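Local coordinates for beta-lactamase-like protein (Novosphingobium pentaromativorans US6-1, PDB 6AUF) that probably hydrolyses beta-lactam antibiotics as a zinc-dependent metallo-beta-lactamase of subclass B3, at residues 164-169 against 236-241; 180-183 against 188-191. One frame throughout, in Å; residues are numbered along the deposited sequence.

Contact 1 (164-169 against 236-241); sequences LVDGDS and LSRIAQ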
loop_
_atom_site.group_PDB
_atom_site.type_symbol
_atom_site.label_atom_id
_atom_site.label_comp_id
_atom_site.label_asym_id
_atom_site.label_seq_id
_atom_site.Cartn_x
_atom_site.Cartn_y
_atom_site.Cartn_z
ATOM N N LEU A 164 -5.753 -14.761 3.428
ATOM C CA LEU A 164 -5.909 -14.210 4.762
ATOM C C LEU A 164 -7.318 -13.671 4.975
ATOM O O LEU A 164 -8.014 -13.282 4.030
ATOM C CB LEU A 164 -4.899 -13.077 5.002
ATOM C CG LEU A 164 -3.405 -13.307 4.843
ATOM C CD1 LEU A 164 -2.689 -11.969 4.923
ATOM C CD2 LEU A 164 -2.851 -14.261 5.896
ATOM N N VAL A 165 -7.709 -13.607 6.245
ATOM C CA VAL A 165 -8.942 -12.935 6.633
ATOM C C VAL A 165 -8.616 -11.705 7.469
ATOM O O VAL A 165 -7.557 -11.596 8.100
ATOM C CB VAL A 165 -9.904 -13.861 7.410
ATOM C CG1 VAL A 165 -10.153 -15.135 6.638
ATOM C CG2 VAL A 165 -9.339 -14.158 8.791
ATOM N N ASP A 166 -9.574 -10.782 7.488
ATOM C CA ASP A 166 -9.483 -9.558 8.267
ATOM C C ASP A 166 -9.004 -9.844 9.680
ATOM O O ASP A 166 -9.608 -10.647 10.398
ATOM C CB ASP A 166 -10.839 -8.866 8.300
ATOM C CG ASP A 166 -10.804 -7.577 9.075
ATOM O OD1 ASP A 166 -9.883 -6.752 8.815
ATOM O OD2 ASP A 166 -11.694 -7.377 9.938
ATOM N N GLY A 167 -7.904 -9.183 10.074
ATOM C CA GLY A 167 -7.339 -9.347 11.398
ATOM C C GLY A 167 -6.248 -10.384 11.497
ATOM O O GLY A 167 -5.673 -10.553 12.578
ATOM N N ASP A 168 -5.934 -11.070 10.404
ATOM C CA ASP A 168 -4.888 -12.079 10.401
ATOM C C ASP A 168 -3.508 -11.433 10.540
ATOM O O ASP A 168 -3.323 -10.222 10.361
ATOM C CB ASP A 168 -4.942 -12.890 9.108
ATOM C CG ASP A 168 -5.856 -14.102 9.197
ATOM O OD1 ASP A 168 -6.379 -14.398 10.295
ATOM O OD2 ASP A 168 -6.032 -14.761 8.148
ATOM N N SER A 169 -2.520 -12.270 10.836
ATOM C CA SER A 169 -1.156 -11.815 11.047
ATOM C C SER A 169 -0.216 -12.606 10.160
ATOM O O SER A 169 -0.245 -13.840 10.170
ATOM C CB SER A 169 -0.744 -11.977 12.505
ATOM O OG SER A 169 -1.094 -10.817 13.223
ATOM N N LEU A 236 -13.273 2.718 5.376
ATOM C CA LEU A 236 -12.978 3.999 6.006
ATOM C C LEU A 236 -12.934 3.852 7.517
ATOM O O LEU A 236 -12.061 4.422 8.194
ATOM C CB LEU A 236 -14.021 5.036 5.614
ATOM C CG LEU A 236 -14.101 5.301 4.124
ATOM C CD1 LEU A 236 -15.211 6.307 3.813
ATOM C CD2 LEU A 236 -12.751 5.790 3.655
ATOM N N SER A 237 -13.865 3.075 8.061
ATOM C CA SER A 237 -13.945 2.937 9.503
ATOM C C SER A 237 -12.728 2.201 10.044
ATOM O O SER A 237 -12.158 2.604 11.063
ATOM C CB SER A 237 -15.250 2.235 9.887
ATOM O OG SER A 237 -15.132 1.624 11.159
ATOM N N ARG A 238 -12.297 1.141 9.362
ATOM C CA ARG A 238 -11.112 0.416 9.812
ATOM C C ARG A 238 -9.835 1.239 9.637
ATOM O O ARG A 238 -8.952 1.211 10.503
ATOM C CB ARG A 238 -11.011 -0.917 9.073
ATOM C CG ARG A 238 -12.066 -1.937 9.588
ATOM C CD ARG A 238 -12.208 -3.124 8.670
ATOM N NE ARG A 238 -13.266 -4.017 9.112
ATOM C CZ ARG A 238 -13.663 -5.100 8.452
ATOM N NH1 ARG A 238 -13.088 -5.453 7.315
ATOM N NH2 ARG A 238 -14.639 -5.833 8.940
ATOM N N ILE A 239 -9.713 1.965 8.523
ATOM C CA ILE A 239 -8.526 2.775 8.302
ATOM C C ILE A 239 -8.377 3.788 9.428
ATOM O O ILE A 239 -7.274 4.003 9.959
ATOM C CB ILE A 239 -8.592 3.460 6.922
ATOM C CG1 ILE A 239 -8.255 2.483 5.808
ATOM C CG2 ILE A 239 -7.635 4.654 6.861
ATOM C CD1 ILE A 239 -8.518 3.071 4.439
ATOM N N ALA A 240 -9.493 4.403 9.827
ATOM C CA ALA A 240 -9.440 5.489 10.793
ATOM C C ALA A 240 -9.029 5.000 12.170
ATOM O O ALA A 240 -8.546 5.804 12.984
ATOM C CB ALA A 240 -10.798 6.190 10.869
ATOM N N GLN A 241 -9.179 3.703 12.431
ATOM C CA GLN A 241 -8.943 3.130 13.744
ATOM C C GLN A 241 -7.686 2.283 13.813
ATOM O O GLN A 241 -7.420 1.691 14.866
ATOM C CB GLN A 241 -10.154 2.287 14.170
ATOM C CG GLN A 241 -11.230 3.108 14.841
ATOM C CD GLN A 241 -12.596 2.656 14.447
ATOM O OE1 GLN A 241 -13.213 3.230 13.539
ATOM N NE2 GLN A 241 -13.088 1.608 15.112
#

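Contact 2 (180-183 against 188-191); sequences RETP and GSAS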
loop_
_atom_site.group_PDB
_atom_site.type_symbol
_atom_site.label_atom_id
_atom_site.label_comp_id
_atom_site.label_asym_id
_atom_site.label_seq_id
_atom_site.Cartn_x
_atom_site.Cartn_y
_atom_site.Cartn_z
ATOM N N ARG A 180 -5.721 -5.667 7.873
ATOM C CA ARG A 180 -7.127 -5.331 7.947
ATOM C C ARG A 180 -7.658 -5.216 6.526
ATOM O O ARG A 180 -7.042 -4.544 5.687
ATOM C CB ARG A 180 -7.374 -4.005 8.685
ATOM C CG ARG A 180 -7.122 -3.983 10.202
ATOM C CD ARG A 180 -7.792 -5.080 10.971
ATOM N NE ARG A 180 -9.243 -5.114 10.786
ATOM C CZ ARG A 180 -10.136 -4.663 11.669
ATOM N NH1 ARG A 180 -9.738 -4.113 12.809
ATOM N NH2 ARG A 180 -11.444 -4.757 11.411
ATOM N N GLU A 181 -8.804 -5.857 6.259
ATOM C CA GLU A 181 -9.533 -5.569 5.027
ATOM C C GLU A 181 -10.126 -4.164 5.108
ATOM O O GLU A 181 -10.909 -3.862 6.020
ATOM C CB GLU A 181 -10.622 -6.609 4.772
ATOM C CG GLU A 181 -10.109 -7.795 3.959
ATOM C CD GLU A 181 -11.207 -8.738 3.516
ATOM O OE1 GLU A 181 -10.963 -9.603 2.634
ATOM O OE2 GLU A 181 -12.320 -8.605 4.052
ATOM N N THR A 182 -9.748 -3.308 4.157
ATOM C CA THR A 182 -10.080 -1.877 4.175
ATOM C C THR A 182 -10.586 -1.460 2.795
ATOM O O THR A 182 -9.925 -0.696 2.086
ATOM C CB THR A 182 -8.859 -1.039 4.595
ATOM O OG1 THR A 182 -7.758 -1.285 3.700
ATOM C CG2 THR A 182 -8.408 -1.417 5.981
ATOM N N PRO A 183 -11.771 -1.924 2.391
ATOM C CA PRO A 183 -12.123 -1.898 0.961
ATOM C C PRO A 183 -12.678 -0.574 0.455
ATOM O O PRO A 183 -13.668 -0.572 -0.287
ATOM C CB PRO A 183 -13.179 -3.012 0.849
ATOM C CG PRO A 183 -13.100 -3.762 2.168
ATOM C CD PRO A 183 -12.740 -2.721 3.156
ATOM N N GLY A 188 -10.320 -5.403 -3.044
ATOM C CA GLY A 188 -9.247 -6.137 -2.410
ATOM C C GLY A 188 -8.361 -5.313 -1.502
ATOM O O GLY A 188 -7.349 -5.820 -1.003
ATOM N N SER A 189 -8.712 -4.052 -1.262
ATOM C CA SER A 189 -7.829 -3.165 -0.515
ATOM C C SER A 189 -7.542 -3.703 0.884
ATOM O O SER A 189 -8.447 -4.141 1.607
ATOM C CB SER A 189 -8.443 -1.774 -0.428
ATOM O OG SER A 189 -7.875 -1.088 0.669
ATOM N N ALA A 190 -6.269 -3.664 1.260
ATOM C CA ALA A 190 -5.797 -4.081 2.568
ATOM C C ALA A 190 -4.886 -3.011 3.156
ATOM O O ALA A 190 -4.200 -2.281 2.437
ATOM C CB ALA A 190 -5.042 -5.398 2.492
ATOM N N SER A 191 -4.901 -2.918 4.478
ATOM C CA SER A 191 -4.027 -2.035 5.227
ATOM C C SER A 191 -3.280 -2.863 6.261
ATOM O O SER A 191 -3.817 -3.838 6.802
ATOM C CB SER A 191 -4.812 -0.916 5.910
ATOM O OG SER A 191 -5.236 0.035 4.951
#

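Contact 1 (164-169 against 236-241)
D166 and R238 are the nearest backbone positions, yet their CA atoms stay 10.2 Å apart, so the short D166 carboxylate and the long, extended R238 side chain span the distance from a tight turn to helix 226-241. The turn, type II from V165 to D168, links strand 162-164 of one sheet to strand 169-172 of the other in the alpha-beta/beta-alpha sandwich of the metallo-beta-lactamase fold. D166 and R238 reach out from opposite directions and meet flat. The D166 carboxylate stacks on the R238 guanidinium with the two planes 14° apart, and OD2 lies over the centre of the guanidinium, 3.4 Å from CZ. R238 NH2 is 3.5 Å from D166 OD2, but no N-H points at the oxygen, and this salt bridge is one of charge alone. D166 gets there with CG anti to its own N (chi1 -179°). Both groups also bond to the neighbouring strand: D166 OD1 forms a salt bridge with R180 NE and probably accepts E181 N, and R238 NH1 gives to E181 O. G167 follows with a positive phi of 94°, as the third residue of a type II turn commonly has. The turn closes through D168 N to V165 O at 2.9 Å, and in return D168 OD2 accepts V165 N at 2.8 Å, V165 N lying above the carboxylate plane rather than in it.

Contact 2 (180-183 against 188-191)
T182 lays its methyl CG2 against S191 CB, 3.6 Å apart, while its OG1 shares a hydrogen bond with S191 OG at 3.1 Å. With chi1 at 58°, OG1 stands between the backbone N and carbonyl carbon of T182, which turns it toward S191 of the partner strand and S189 just before it. S191 OG in turn has a bond to D210 N. S189 OG is hydrogen-bonded to D210 OD2; its close approach to T182 O is doubtful as a second bond. The backbones beside these hydroxyls belong to an antiparallel hairpin. R180 and S191 form a hydrogen-bonded pair, R180 N reaching S191 O at 2.8 Å and S191 N returning to R180 O at 2.9 Å; E181 and A190 make the next, non-hydrogen-bonded pair. T182 N continues the pairing to S189 O at 3.0 Å, from above the carbonyl plane, where the strands give way to the loop carrying zinc ligand H185. S189 stands beside the metal site, its side chain about 4 Å from that of H107. E181 and A190 face V130 of strand 126-130, whereas T182 and S191 lie against I239 of helix 226-241.

In the fold
Contact 1 lies at the surface and rests on one pair of opposite charges, while contact 2 is buried and held by backbone bonds and small hydroxyl groups near the zinc site. Along the chain, the hairpin of 180-183 and 188-191 is nested inside the loop that 164-169 and 236-241 close. The centres are 6 Å apart, and the D166 carboxylate of contact 1 also grips the start of 180-183. Helix 226-241 serves both: R238 stacks on the turn's carboxylate while bonding to the hairpin, and the next residue, I239, covers contact 2. Charges at the surface thus give way to backbone bonds, hydroxyls and apolar packing inside.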